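Local coordinates for protein diphosphomevalonate decarboxylase, putative (Trypanosoma brucei, PDB 2HKE) that probably catalyses the ATP-dependent decarboxylation of (R)-5-diphosphomevalonate to isopentenyl diphosphate, a step of the mevalonate pathway that supplies isoprenoid and sterol precursors, at residues E182-C187 with V302-L307; R274-Y279 with T286-T291; L307-A312 with V339-E344; M315-T320 with K346-H351. The protein carries 1 engineered substitution. All blocks are in the same frame, centred on the assembly; numbering follows the deposited sequence.

Contact 1: residues E182-C187 with V302-L307; sequences EIQVMC and VLKEDL
Met186 and Leu307 reach for each other tip to tip, the sulfur SD of Met186 lying 3.9 Å from CD1 of Leu307. The thioether is extended as far as SD and bends at its last torsion (chi3 -74°), which brings CE of Met186 to within 4.0 Å of CG1 of Val302. CG1 of Val302 sits in the crowded position between that residue's backbone N and carbonyl carbon. Gln184 shares this face: its CB fits between CG1 of Val302 and CD1 of Leu307, and its folded chain then crosses Lys304 obliquely. The other face belongs to Ile183 and Leu303, where CD2 of Leu303 comes 4.0 Å from CB of Ile183.

Between the two faces runs an antiparallel ladder. Gln184 and Val302 form a hydrogen-bonded pair, with Gln184 N to Val302 O at 2.8 Å, nearly along the C=O axis, and Val302 N to Gln184 O at 3.1 Å. Ile183 and Leu303 make the non-hydrogen-bonded pair. Just past it, Lys304 N meets Glu182 O at 2.7 Å, in the carbonyl plane, as the chain begins its turn toward the helix.

Strand 183-189 is thus zipped to strand 298-303 within the five-stranded sheet of the C-terminal domain, with strand 358-363 on its other edge. Helices 307-317 and 330-338 cover the Gln184 face, Leu307 touching Leu332 and Val336, while Lys304 NZ forms a salt bridge with Asp329.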
loop_
_atom_site.group_PDB
_atom_site.type_symbol
_atom_site.label_atom_id
_atom_site.label_comp_id
_atom_site.label_asym_id
_atom_site.label_seq_id
_atom_site.Cartn_x
_atom_site.Cartn_y
_atom_site.Cartn_z
ATOM N N GLU A 182 3.195 12.168 14.975
ATOM C CA GLU A 182 1.824 12.641 15.060
ATOM C C GLU A 182 0.922 12.156 13.927
ATOM O O GLU A 182 -0.283 12.006 14.107
ATOM C CB GLU A 182 1.769 14.135 15.100
ATOM C CG GLU A 182 2.434 14.708 16.296
ATOM C CD GLU A 182 3.951 14.984 16.127
ATOM O OE1 GLU A 182 4.645 14.564 15.146
ATOM O OE2 GLU A 182 4.461 15.662 17.045
ATOM N N ILE A 183 1.496 11.926 12.771
ATOM C CA ILE A 183 0.656 11.579 11.599
ATOM C C ILE A 183 0.162 10.143 11.731
ATOM O O ILE A 183 0.882 9.180 12.146
ATOM C CB ILE A 183 1.361 12.017 10.255
ATOM C CG1 ILE A 183 0.327 12.129 9.092
ATOM C CG2 ILE A 183 2.509 11.151 10.009
ATOM C CD1 ILE A 183 0.830 12.880 7.922
ATOM N N GLN A 184 -1.128 9.974 11.444
ATOM C CA GLN A 184 -1.784 8.690 11.603
ATOM C C GLN A 184 -2.471 8.341 10.320
ATOM O O GLN A 184 -2.839 9.242 9.569
ATOM C CB GLN A 184 -2.868 8.767 12.681
ATOM C CG GLN A 184 -2.386 9.133 14.088
ATOM C CD GLN A 184 -1.384 8.157 14.671
ATOM O OE1 GLN A 184 -1.676 6.992 14.839
ATOM N NE2 GLN A 184 -0.202 8.658 15.058
ATOM N N VAL A 185 -2.649 7.047 10.083
ATOM C CA VAL A 185 -3.320 6.573 8.869
ATOM C C VAL A 185 -4.543 5.758 9.262
ATOM O O VAL A 185 -4.477 4.932 10.199
ATOM C CB VAL A 185 -2.406 5.652 8.057
ATOM C CG1 VAL A 185 -3.118 5.172 6.762
ATOM C CG2 VAL A 185 -1.089 6.360 7.735
ATOM N N MET A 186 -5.649 5.956 8.557
ATOM C CA MET A 186 -6.784 5.052 8.726
ATOM C C MET A 186 -7.202 4.515 7.400
ATOM O O MET A 186 -6.820 5.033 6.365
ATOM C CB MET A 186 -7.921 5.735 9.465
ATOM C CG MET A 186 -7.604 6.200 10.893
ATOM S SD MET A 186 -9.042 6.897 11.730
ATOM C CE MET A 186 -9.265 8.511 10.969
ATOM N N CYS A 187 -7.928 3.409 7.415
ATOM C CA CYS A 187 -8.564 2.916 6.202
ATOM C C CYS A 187 -10.036 2.599 6.556
ATOM O O CYS A 187 -10.306 1.732 7.376
ATOM C CB CYS A 187 -7.864 1.721 5.678
ATOM S SG CYS A 187 -8.556 1.179 4.098
ATOM N N VAL A 302 -4.484 11.871 9.159
ATOM C CA VAL A 302 -4.936 12.814 10.164
ATOM C C VAL A 302 -3.874 12.860 11.245
ATOM O O VAL A 302 -3.181 11.872 11.453
ATOM C CB VAL A 302 -6.296 12.341 10.764
ATOM C CG1 VAL A 302 -6.155 10.991 11.475
ATOM C CG2 VAL A 302 -6.905 13.410 11.701
ATOM N N LEU A 303 -3.680 14.003 11.886
ATOM C CA LEU A 303 -2.781 14.029 13.059
ATOM C C LEU A 303 -3.461 13.403 14.253
ATOM O O LEU A 303 -4.669 13.515 14.405
ATOM C CB LEU A 303 -2.384 15.449 13.383
ATOM C CG LEU A 303 -1.565 16.146 12.286
ATOM C CD1 LEU A 303 -1.043 17.562 12.736
ATOM C CD2 LEU A 303 -0.405 15.281 11.734
ATOM N N LYS A 304 -2.668 12.780 15.134
ATOM C CA LYS A 304 -3.193 12.127 16.340
ATOM C C LYS A 304 -4.171 12.968 17.156
ATOM O O LYS A 304 -5.239 12.496 17.536
ATOM C CB LYS A 304 -2.011 11.686 17.205
ATOM C CG LYS A 304 -2.368 10.604 18.170
ATOM C CD LYS A 304 -1.153 9.915 18.807
ATOM C CE LYS A 304 -1.744 8.816 19.718
ATOM N NZ LYS A 304 -0.845 8.121 20.771
ATOM N N GLU A 305 -3.801 14.208 17.443
ATOM C CA GLU A 305 -4.665 15.167 18.177
ATOM C C GLU A 305 -6.065 15.327 17.561
ATOM O O GLU A 305 -7.071 15.550 18.267
ATOM C CB GLU A 305 -3.958 16.524 18.330
ATOM C CG GLU A 305 -3.706 17.237 17.025
ATOM C CD GLU A 305 -2.579 18.293 17.104
ATOM O OE1 GLU A 305 -2.706 19.250 17.939
ATOM O OE2 GLU A 305 -1.558 18.126 16.364
ATOM N N ASP A 306 -6.139 15.200 16.235
ATOM C CA ASP A 306 -7.364 15.455 15.510
ATOM C C ASP A 306 -8.148 14.177 15.251
ATOM O O ASP A 306 -9.276 14.240 14.791
ATOM C CB ASP A 306 -7.037 16.100 14.168
ATOM C CG ASP A 306 -6.600 17.562 14.306
ATOM O OD1 ASP A 306 -7.050 18.215 15.273
ATOM O OD2 ASP A 306 -5.817 18.062 13.456
ATOM N N LEU A 307 -7.577 13.029 15.551
ATOM C CA LEU A 307 -8.147 11.779 15.091
ATOM C C LEU A 307 -9.473 11.478 15.800
ATOM O O LEU A 307 -10.393 11.027 15.144
ATOM C CB LEU A 307 -7.152 10.635 15.225
ATOM C CG LEU A 307 -7.604 9.260 14.681
ATOM C CD1 LEU A 307 -6.406 8.449 14.130
ATOM C CD2 LEU A 307 -8.463 8.431 15.632
#

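Contact 2: residues R274-Y279 with T286-T291; sequences RLVKAY and TALAYT. With SO4 (sulfate ion), chain D.
Val276 turns CG1 anti to its backbone N (chi1 169°), Leu288 does the same with CG, and Tyr290 puts CG in the crowded position between its backbone N and carbonyl carbon (chi1 60°). Together these torsions let one valine of the helix meet two residues of the strand. Helix 267-283 and the strand that follows it in the chain, 288-291, pack antiparallel as an alpha-beta unit of the GHMP-type C-terminal domain, the strand being the outermost on this side of the sheet. The short axes run at 161° and approach to 8.3 Å.

Val276 divides its two methyls. CG2 lies 3.9 Å from CD2 of Leu288, where the two side chains cross at about a right angle. CG1 comes 3.3 Å from the carbonyl O of Leu288, which is bonded by Asn280 ND2, and 3.8 Å from CD2 of Tyr290, approaching the tyrosine at its ring edge. A turn further along the helix, Tyr279, CG anti to its backbone N, meets Leu288 and Ala287 obliquely, with CD2 near Leu288 CD2 and CE2 near Ala287 CB. The two phenol oxygens find partners elsewhere: Tyr279 OH bonds to Glu309 and Tyr290 OH to Asp249.

Arg274 points away from the strand and binds a sulfate, probably from the crystallisation liquor, through NE and NH2. NE bonds to both O3 and O4 of the ion, and NH2 to O3. Back at the strand, the extended chain of Lys277 ends its contact with CE 3.4 Å from OH of Tyr290.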
loop_
_atom_site.group_PDB
_atom_site.type_symbol
_atom_site.label_atom_id
_atom_site.label_comp_id
_atom_site.label_asym_id
_atom_site.label_seq_id
_atom_site.Cartn_x
_atom_site.Cartn_y
_atom_site.Cartn_z
ATOM N N ARG A 274 -16.800 13.860 -0.250
ATOM C CA ARG A 274 -17.613 15.003 0.121
ATOM C C ARG A 274 -17.568 15.286 1.613
ATOM O O ARG A 274 -17.513 16.470 2.007
ATOM C CB ARG A 274 -19.073 14.814 -0.322
ATOM C CG ARG A 274 -19.197 14.724 -1.798
ATOM C CD ARG A 274 -20.595 15.116 -2.301
ATOM N NE ARG A 274 -21.661 14.476 -1.545
ATOM C CZ ARG A 274 -22.077 13.233 -1.737
ATOM N NH1 ARG A 274 -21.525 12.487 -2.668
ATOM N NH2 ARG A 274 -23.073 12.751 -1.000
ATOM N N LEU A 275 -17.594 14.223 2.423
ATOM C CA LEU A 275 -17.585 14.348 3.887
ATOM C C LEU A 275 -16.272 14.946 4.405
ATOM O O LEU A 275 -16.258 15.878 5.251
ATOM C CB LEU A 275 -17.820 12.978 4.508
ATOM C CG LEU A 275 -17.947 12.909 6.018
ATOM C CD1 LEU A 275 -18.893 13.984 6.604
ATOM C CD2 LEU A 275 -18.388 11.521 6.403
ATOM N N VAL A 276 -15.162 14.441 3.911
ATOM C CA VAL A 276 -13.881 14.988 4.339
ATOM C C VAL A 276 -13.828 16.459 3.976
ATOM O O VAL A 276 -13.411 17.296 4.791
ATOM C CB VAL A 276 -12.711 14.219 3.715
ATOM C CG1 VAL A 276 -11.386 14.936 3.944
ATOM C CG2 VAL A 276 -12.744 12.782 4.238
ATOM N N LYS A 277 -14.217 16.789 2.743
ATOM C CA LYS A 277 -14.205 18.179 2.306
ATOM C C LYS A 277 -15.079 19.076 3.174
ATOM O O LYS A 277 -14.678 20.188 3.555
ATOM C CB LYS A 277 -14.657 18.277 0.847
ATOM C CG LYS A 277 -13.597 17.782 -0.119
ATOM C CD LYS A 277 -14.128 17.863 -1.545
ATOM C CE LYS A 277 -13.067 17.454 -2.540
ATOM N NZ LYS A 277 -13.657 17.466 -3.908
ATOM N N ALA A 278 -16.275 18.591 3.486
ATOM C CA ALA A 278 -17.244 19.343 4.290
ATOM C C ALA A 278 -16.754 19.514 5.721
ATOM O O ALA A 278 -16.952 20.550 6.334
ATOM C CB ALA A 278 -18.581 18.634 4.307
ATOM N N TYR A 279 -16.078 18.498 6.245
ATOM C CA TYR A 279 -15.475 18.594 7.578
ATOM C C TYR A 279 -14.393 19.650 7.613
ATOM O O TYR A 279 -14.368 20.478 8.488
ATOM C CB TYR A 279 -14.893 17.250 7.961
ATOM C CG TYR A 279 -14.271 17.197 9.330
ATOM C CD1 TYR A 279 -15.024 17.498 10.457
ATOM C CD2 TYR A 279 -12.947 16.838 9.497
ATOM C CE1 TYR A 279 -14.476 17.415 11.697
ATOM C CE2 TYR A 279 -12.372 16.773 10.762
ATOM C CZ TYR A 279 -13.150 17.061 11.849
ATOM O OH TYR A 279 -12.588 17.004 13.124
ATOM N N THR A 286 -7.550 22.260 6.758
ATOM C CA THR A 286 -7.377 20.895 6.254
ATOM C C THR A 286 -6.888 20.018 7.419
ATOM O O THR A 286 -5.694 19.908 7.683
ATOM C CB THR A 286 -6.455 20.866 5.089
ATOM O OG1 THR A 286 -6.945 21.777 4.063
ATOM C CG2 THR A 286 -6.388 19.398 4.508
ATOM N N ALA A 287 -7.862 19.468 8.140
ATOM C CA ALA A 287 -7.600 18.603 9.272
ATOM C C ALA A 287 -7.485 17.125 8.888
ATOM O O ALA A 287 -6.950 16.290 9.650
ATOM C CB ALA A 287 -8.695 18.821 10.329
ATOM N N LEU A 288 -8.034 16.772 7.732
ATOM C CA LEU A 288 -8.283 15.356 7.390
ATOM C C LEU A 288 -8.060 15.234 5.895
ATOM O O LEU A 288 -8.506 16.088 5.150
ATOM C CB LEU A 288 -9.718 14.932 7.789
ATOM C CG LEU A 288 -10.146 13.486 7.586
ATOM C CD1 LEU A 288 -9.213 12.480 8.401
ATOM C CD2 LEU A 288 -11.628 13.276 7.967
ATOM N N ALA A 289 -7.328 14.198 5.466
ATOM C CA ALA A 289 -7.100 13.928 4.062
ATOM C C ALA A 289 -7.569 12.550 3.713
ATOM O O ALA A 289 -7.489 11.627 4.542
ATOM C CB ALA A 289 -5.585 14.032 3.702
ATOM N N TYR A 290 -8.097 12.405 2.490
ATOM C CA TYR A 290 -8.468 11.095 1.912
ATOM C C TYR A 290 -7.456 10.724 0.815
ATOM O O TYR A 290 -6.841 11.594 0.190
ATOM C CB TYR A 290 -9.888 11.105 1.339
ATOM C CG TYR A 290 -10.102 12.110 0.246
ATOM C CD1 TYR A 290 -9.613 11.873 -1.061
ATOM C CD2 TYR A 290 -10.741 13.336 0.516
ATOM C CE1 TYR A 290 -9.771 12.869 -2.057
ATOM C CE2 TYR A 290 -10.920 14.292 -0.470
ATOM C CZ TYR A 290 -10.452 14.043 -1.756
ATOM O OH TYR A 290 -10.632 15.044 -2.701
ATOM N N THR A 291 -7.329 9.420 0.580
ATOM C CA THR A 291 -6.777 8.925 -0.652
ATOM C C THR A 291 -7.405 7.581 -0.972
ATOM O O THR A 291 -7.675 6.809 -0.072
ATOM C CB THR A 291 -5.251 8.889 -0.662
ATOM O OG1 THR A 291 -4.816 8.678 -2.002
ATOM C CG2 THR A 291 -4.685 7.768 0.204
HETATM S S SO4 D . -24.042 16.819 -0.152
HETATM O O1 SO4 D . -24.801 17.152 -1.350
HETATM O O2 SO4 D . -24.527 17.615 0.954
HETATM O O3 SO4 D . -24.216 15.386 0.108
HETATM O O4 SO4 D . -22.641 17.101 -0.435
#

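Contact 3: residues L307-A312 with V339-E344; sequences LPEAVA and VSLPDE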
loop_
_atom_site.group_PDB
_atom_site.type_symbol
_atom_site.label_atom_id
_atom_site.label_comp_id
_atom_site.label_asym_id
_atom_site.label_seq_id
_atom_site.Cartn_x
_atom_site.Cartn_y
_atom_site.Cartn_z
ATOM N N LEU A 307 -7.577 13.029 15.551
ATOM C CA LEU A 307 -8.147 11.779 15.091
ATOM C C LEU A 307 -9.473 11.478 15.800
ATOM O O LEU A 307 -10.393 11.027 15.144
ATOM C CB LEU A 307 -7.152 10.635 15.225
ATOM C CG LEU A 307 -7.604 9.260 14.681
ATOM C CD1 LEU A 307 -6.406 8.449 14.130
ATOM C CD2 LEU A 307 -8.463 8.431 15.632
ATOM N N PRO A 308 -9.547 11.606 17.145
ATOM C CA PRO A 308 -10.829 11.254 17.793
ATOM C C PRO A 308 -12.014 11.998 17.257
ATOM O O PRO A 308 -13.064 11.338 16.989
ATOM C CB PRO A 308 -10.561 11.562 19.271
ATOM C CG PRO A 308 -9.040 11.195 19.354
ATOM C CD PRO A 308 -8.559 11.954 18.172
ATOM N N GLU A 309 -11.884 13.307 17.049
ATOM C CA GLU A 309 -13.004 14.080 16.507
ATOM C C GLU A 309 -13.316 13.612 15.119
ATOM O O GLU A 309 -14.496 13.479 14.763
ATOM C CB GLU A 309 -12.734 15.579 16.453
ATOM C CG GLU A 309 -13.982 16.417 16.109
ATOM C CD GLU A 309 -13.710 17.890 16.084
ATOM O OE1 GLU A 309 -13.211 18.388 15.035
ATOM O OE2 GLU A 309 -13.966 18.539 17.129
ATOM N N ALA A 310 -12.273 13.408 14.317
ATOM C CA ALA A 310 -12.470 12.959 12.933
ATOM C C ALA A 310 -13.257 11.642 12.876
ATOM O O ALA A 310 -14.196 11.504 12.095
ATOM C CB ALA A 310 -11.071 12.883 12.181
ATOM N N VAL A 311 -12.883 10.677 13.705
ATOM C CA VAL A 311 -13.524 9.395 13.731
ATOM C C VAL A 311 -14.965 9.522 14.270
ATOM O O VAL A 311 -15.891 8.914 13.698
ATOM C CB VAL A 311 -12.705 8.367 14.494
ATOM C CG1 VAL A 311 -13.499 7.058 14.643
ATOM C CG2 VAL A 311 -11.349 8.151 13.821
ATOM N N ALA A 312 -15.165 10.358 15.291
ATOM C CA ALA A 312 -16.527 10.656 15.787
ATOM C C ALA A 312 -17.410 11.224 14.667
ATOM O O ALA A 312 -18.595 10.844 14.528
ATOM C CB ALA A 312 -16.497 11.658 16.976
ATOM N N VAL A 339 -15.409 11.033 22.899
ATOM C CA VAL A 339 -15.665 12.296 22.215
ATOM C C VAL A 339 -17.137 12.670 22.292
ATOM O O VAL A 339 -18.008 11.837 22.036
ATOM C CB VAL A 339 -15.249 12.242 20.717
ATOM C CG1 VAL A 339 -15.681 13.522 19.928
ATOM C CG2 VAL A 339 -13.775 12.043 20.630
ATOM N N SER A 340 -17.393 13.939 22.612
ATOM C CA SER A 340 -18.694 14.513 22.479
ATOM C C SER A 340 -18.675 15.372 21.215
ATOM O O SER A 340 -18.174 16.472 21.223
ATOM C CB SER A 340 -19.037 15.373 23.689
ATOM O OG SER A 340 -20.396 15.731 23.612
ATOM N N LEU A 341 -19.202 14.850 20.133
ATOM C CA LEU A 341 -19.056 15.519 18.830
ATOM C C LEU A 341 -19.941 16.750 18.788
ATOM O O LEU A 341 -21.131 16.653 19.050
ATOM C CB LEU A 341 -19.476 14.608 17.692
ATOM C CG LEU A 341 -19.278 15.150 16.272
ATOM C CD1 LEU A 341 -17.843 15.148 16.025
ATOM C CD2 LEU A 341 -20.017 14.349 15.209
ATOM N N PRO A 342 -19.370 17.894 18.482
ATOM C CA PRO A 342 -20.160 19.104 18.263
ATOM C C PRO A 342 -21.202 18.953 17.183
ATOM O O PRO A 342 -20.963 18.318 16.146
ATOM C CB PRO A 342 -19.134 20.114 17.814
ATOM C CG PRO A 342 -17.855 19.634 18.413
ATOM C CD PRO A 342 -17.927 18.153 18.394
ATOM N N ASP A 343 -22.351 19.610 17.388
ATOM C CA ASP A 343 -23.449 19.477 16.461
ATOM C C ASP A 343 -23.094 19.938 15.060
ATOM O O ASP A 343 -23.660 19.425 14.116
ATOM C CB ASP A 343 -24.649 20.306 16.967
ATOM C CG ASP A 343 -25.869 19.477 17.126
ATOM O OD1 ASP A 343 -26.304 18.872 16.114
ATOM O OD2 ASP A 343 -26.376 19.396 18.278
ATOM N N GLU A 344 -22.183 20.906 14.939
ATOM C CA GLU A 344 -21.710 21.425 13.653
ATOM C C GLU A 344 -21.153 20.330 12.734
ATOM O O GLU A 344 -21.153 20.501 11.517
ATOM C CB GLU A 344 -20.623 22.485 13.811
ATOM C CG GLU A 344 -19.511 22.112 14.772
ATOM C CD GLU A 344 -18.422 23.166 14.998
ATOM O OE1 GLU A 344 -18.249 24.105 14.179
ATOM O OE2 GLU A 344 -17.688 23.016 16.035
#
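The tight part of this contact is a small apolar patch where Val339 bridges Pro308 and Ala312, one turn apart at the start of helix 307-317. Its two methyls part to meet them: CG2 lies 3.5 Å from CB of Pro308, and CG1, set anti to the backbone N (chi1 173°), lies 3.6 Å from CB of Ala312. Ala312 CB is touched by a second side chain as well. Leu341, also with CG anti to its backbone N (chi1 -176°), brings CD1 to 3.9 Å from that same Ala312 CB, while CD2 rests 3.8 Å from the carbonyl O of Ala312.

Around Glu309 the fit is looser. Its extended chain crosses Leu341 at about a right angle, CG to CD1 at 4.1 Å, and its OE2 passes Pro342 CD at 4.2 Å. OE2 of the exposed Glu344 stands 5.9 Å from Glu309 OE2; the two like charges would be expected to repel mildly. The other carboxylate oxygen of Glu309, OE1, is turned to Tyr279 OH, its hydrogen-bond partner, and to Lys283 NZ in a salt bridge.

Segment 339-344 leaves helix 330-338 and runs along the outer side of helix 307-317 as an irregular chain up to Pro342, turning 3-10 at 343-344. On the inner side of that helix, Leu307 and Val311 face strands 183-189 and 325-327, so the helix lies between the sheet and this outer loop.

Contact 4: residues M315-T320 with K346-H351; sequences MEHFPT and KKLIDH. With SO4 (sulfate ion), chain D.
NE2 of His317 is the best-held polar atom here, gripped by one nearly straight bond: Leu348 N donates to it over 2.9 Å with an N-H...N angle of 170°, only 5° out of the ring plane. ND1 of the same ring bonds to Met313 O one helical turn back, so both nitrogens are engaged and the ring's rotation is fixed. An accepting NE2 beside a bonded ND1 is consistent with a neutral ring protonated at ND1. Leu348 CB sits 3.7 Å from NE2, and Ile349 CG1 lies 3.9 Å from CD2 of His317.

Water ties the flanks. One molecule links Glu316 O to Lys347 NZ, a second donates firmly to Glu316 OE1 and accepts a weak bond from the same amine, and a third donates to both His317 O and His351 O. The Phe318 and His351 rings meet obliquely, centroids 5.7 Å apart, with His351 NE2 bonded to Asp268. Asp350 N donates to the sulfate O3 at 2.9 Å.

The histidine thus pins the C-terminal end of helix 307-317, in the GHMP-type C-terminal domain, to the loop between helix 330-338 and strand 358-363.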
loop_
_atom_site.group_PDB
_atom_site.type_symbol
_atom_site.label_atom_id
_atom_site.label_comp_id
_atom_site.label_asym_id
_atom_site.label_seq_id
_atom_site.Cartn_x
_atom_site.Cartn_y
_atom_site.Cartn_z
ATOM N N MET A 315 -18.495 8.531 12.244
ATOM C CA MET A 315 -19.529 7.629 12.810
ATOM C C MET A 315 -20.926 8.206 12.789
ATOM O O MET A 315 -21.899 7.462 12.866
ATOM C CB MET A 315 -19.172 7.255 14.219
ATOM C CG MET A 315 -17.914 6.374 14.325
ATOM S SD MET A 315 -17.954 4.848 13.414
ATOM C CE MET A 315 -17.221 5.232 11.814
ATOM N N GLU A 316 -21.020 9.517 12.735
ATOM C CA GLU A 316 -22.302 10.156 12.572
ATOM C C GLU A 316 -22.892 9.882 11.195
ATOM O O GLU A 316 -24.081 9.893 11.027
ATOM C CB GLU A 316 -22.139 11.625 12.835
ATOM C CG GLU A 316 -21.871 11.837 14.261
ATOM C CD GLU A 316 -23.103 11.659 15.156
ATOM O OE1 GLU A 316 -24.248 11.872 14.677
ATOM O OE2 GLU A 316 -22.885 11.337 16.340
ATOM N N HIS A 317 -22.033 9.651 10.212
ATOM C CA HIS A 317 -22.459 9.506 8.824
ATOM C C HIS A 317 -22.372 8.071 8.374
ATOM O O HIS A 317 -23.139 7.617 7.500
ATOM C CB HIS A 317 -21.560 10.396 7.941
ATOM C CG HIS A 317 -21.657 11.853 8.272
ATOM N ND1 HIS A 317 -20.951 12.438 9.290
ATOM C CD2 HIS A 317 -22.391 12.834 7.721
ATOM C CE1 HIS A 317 -21.241 13.721 9.354
ATOM N NE2 HIS A 317 -22.130 13.981 8.418
ATOM N N PHE A 318 -21.389 7.361 8.895
ATOM C CA PHE A 318 -21.194 5.926 8.597
ATOM C C PHE A 318 -21.089 5.145 9.910
ATOM O O PHE A 318 -20.022 4.683 10.276
ATOM C CB PHE A 318 -19.930 5.720 7.774
ATOM C CG PHE A 318 -19.990 6.290 6.394
ATOM C CD1 PHE A 318 -19.566 7.576 6.141
ATOM C CD2 PHE A 318 -20.480 5.528 5.347
ATOM C CE1 PHE A 318 -19.643 8.102 4.841
ATOM C CE2 PHE A 318 -20.536 6.030 4.052
ATOM C CZ PHE A 318 -20.109 7.322 3.809
ATOM N N PRO A 319 -22.217 4.989 10.642
ATOM C CA PRO A 319 -22.170 4.406 11.973
ATOM C C PRO A 319 -21.702 2.993 11.897
ATOM O O PRO A 319 -22.324 2.152 11.230
ATOM C CB PRO A 319 -23.628 4.497 12.454
ATOM C CG PRO A 319 -24.258 5.478 11.528
ATOM C CD PRO A 319 -23.586 5.373 10.255
ATOM N N THR A 320 -20.595 2.734 12.575
ATOM C CA THR A 320 -19.899 1.479 12.491
ATOM C C THR A 320 -19.641 0.944 13.911
ATOM O O THR A 320 -19.060 1.638 14.748
ATOM C CB THR A 320 -18.547 1.645 11.792
ATOM O OG1 THR A 320 -18.746 2.278 10.507
ATOM C CG2 THR A 320 -17.817 0.264 11.663
ATOM N N LYS A 346 -22.304 17.201 12.483
ATOM C CA LYS A 346 -23.295 16.213 12.180
ATOM C C LYS A 346 -23.977 16.746 10.919
ATOM O O LYS A 346 -24.017 17.966 10.667
ATOM C CB LYS A 346 -24.288 16.041 13.339
ATOM C CG LYS A 346 -23.667 15.599 14.635
ATOM C CD LYS A 346 -24.661 15.690 15.794
ATOM C CE LYS A 346 -23.961 15.416 17.136
ATOM N NZ LYS A 346 -24.955 15.249 18.217
ATOM N N LYS A 347 -24.488 15.829 10.126
ATOM C CA LYS A 347 -25.180 16.141 8.894
ATOM C C LYS A 347 -24.353 17.077 8.008
ATOM O O LYS A 347 -24.816 18.147 7.593
ATOM C CB LYS A 347 -26.594 16.701 9.209
ATOM C CG LYS A 347 -27.523 15.664 9.869
ATOM C CD LYS A 347 -28.037 14.596 8.845
ATOM C CE LYS A 347 -28.822 13.398 9.527
ATOM N NZ LYS A 347 -28.126 12.726 10.704
ATOM N N LEU A 348 -23.135 16.656 7.692
ATOM C CA LEU A 348 -22.267 17.461 6.840
ATOM C C LEU A 348 -22.529 17.183 5.364
ATOM O O LEU A 348 -22.150 17.957 4.526
ATOM C CB LEU A 348 -20.796 17.195 7.172
ATOM C CG LEU A 348 -20.332 17.609 8.570
ATOM C CD1 LEU A 348 -18.897 17.167 8.811
ATOM C CD2 LEU A 348 -20.476 19.110 8.763
ATOM N N ILE A 349 -23.019 15.976 5.087
ATOM C CA ILE A 349 -23.409 15.534 3.750
ATOM C C ILE A 349 -24.763 14.865 3.826
ATOM O O ILE A 349 -25.211 14.490 4.899
ATOM C CB ILE A 349 -22.400 14.542 3.101
ATOM C CG1 ILE A 349 -22.291 13.237 3.890
ATOM C CG2 ILE A 349 -21.038 15.249 2.917
ATOM C CD1 ILE A 349 -21.553 12.103 3.143
ATOM N N ASP A 350 -25.357 14.686 2.653
ATOM C CA ASP A 350 -26.554 13.913 2.454
ATOM C C ASP A 350 -26.151 12.584 1.814
ATOM O O ASP A 350 -25.775 12.560 0.643
ATOM C CB ASP A 350 -27.477 14.692 1.473
ATOM C CG ASP A 350 -28.783 13.977 1.184
ATOM O OD1 ASP A 350 -29.134 12.981 1.891
ATOM O OD2 ASP A 350 -29.477 14.441 0.227
ATOM N N HIS A 351 -26.213 11.496 2.582
ATOM C CA HIS A 351 -25.888 10.168 2.070
ATOM C C HIS A 351 -26.514 9.154 3.009
ATOM O O HIS A 351 -26.548 9.380 4.240
ATOM C CB HIS A 351 -24.356 9.954 2.001
ATOM C CG HIS A 351 -23.949 8.683 1.330
ATOM N ND1 HIS A 351 -23.985 8.538 -0.038
ATOM C CD2 HIS A 351 -23.433 7.522 1.817
ATOM C CE1 HIS A 351 -23.548 7.331 -0.365
ATOM N NE2 HIS A 351 -23.201 6.697 0.739
HETATM S S SO4 D . -24.042 16.819 -0.152
HETATM O O1 SO4 D . -24.801 17.152 -1.350
HETATM O O2 SO4 D . -24.527 17.615 0.954
HETATM O O3 SO4 D . -24.216 15.386 0.108
HETATM O O4 SO4 D . -22.641 17.101 -0.435
HETATM O O HOH W 1 -25.326 12.603 9.965
HETATM O O HOH W 2 -25.879 12.903 12.781
HETATM O O HOH W 3 -24.390 9.640 6.101
#

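Overall arrangement
The four contacts run from the sheet outward through one side of the C-terminal domain. Contacts 1 and 2 are buried and share the sheet, since strands 298-303 and 288-291 are neighbours in it; Val302 packs on Leu288. Contact 1 combines backbone bonds with side chains packed on both faces, while contact 2 is made by side chains, mostly apolar, without hydrogen bonds between its segments. Contact 3 lies at the surface and contact 4 is partly buried. Both hold the loop after helix 330-338 to helix 307-317, the first by apolar methyls, the second by a histidine and waters. Leu307 belongs to contacts 1 and 3, and one sulfate touches contacts 2 and 4.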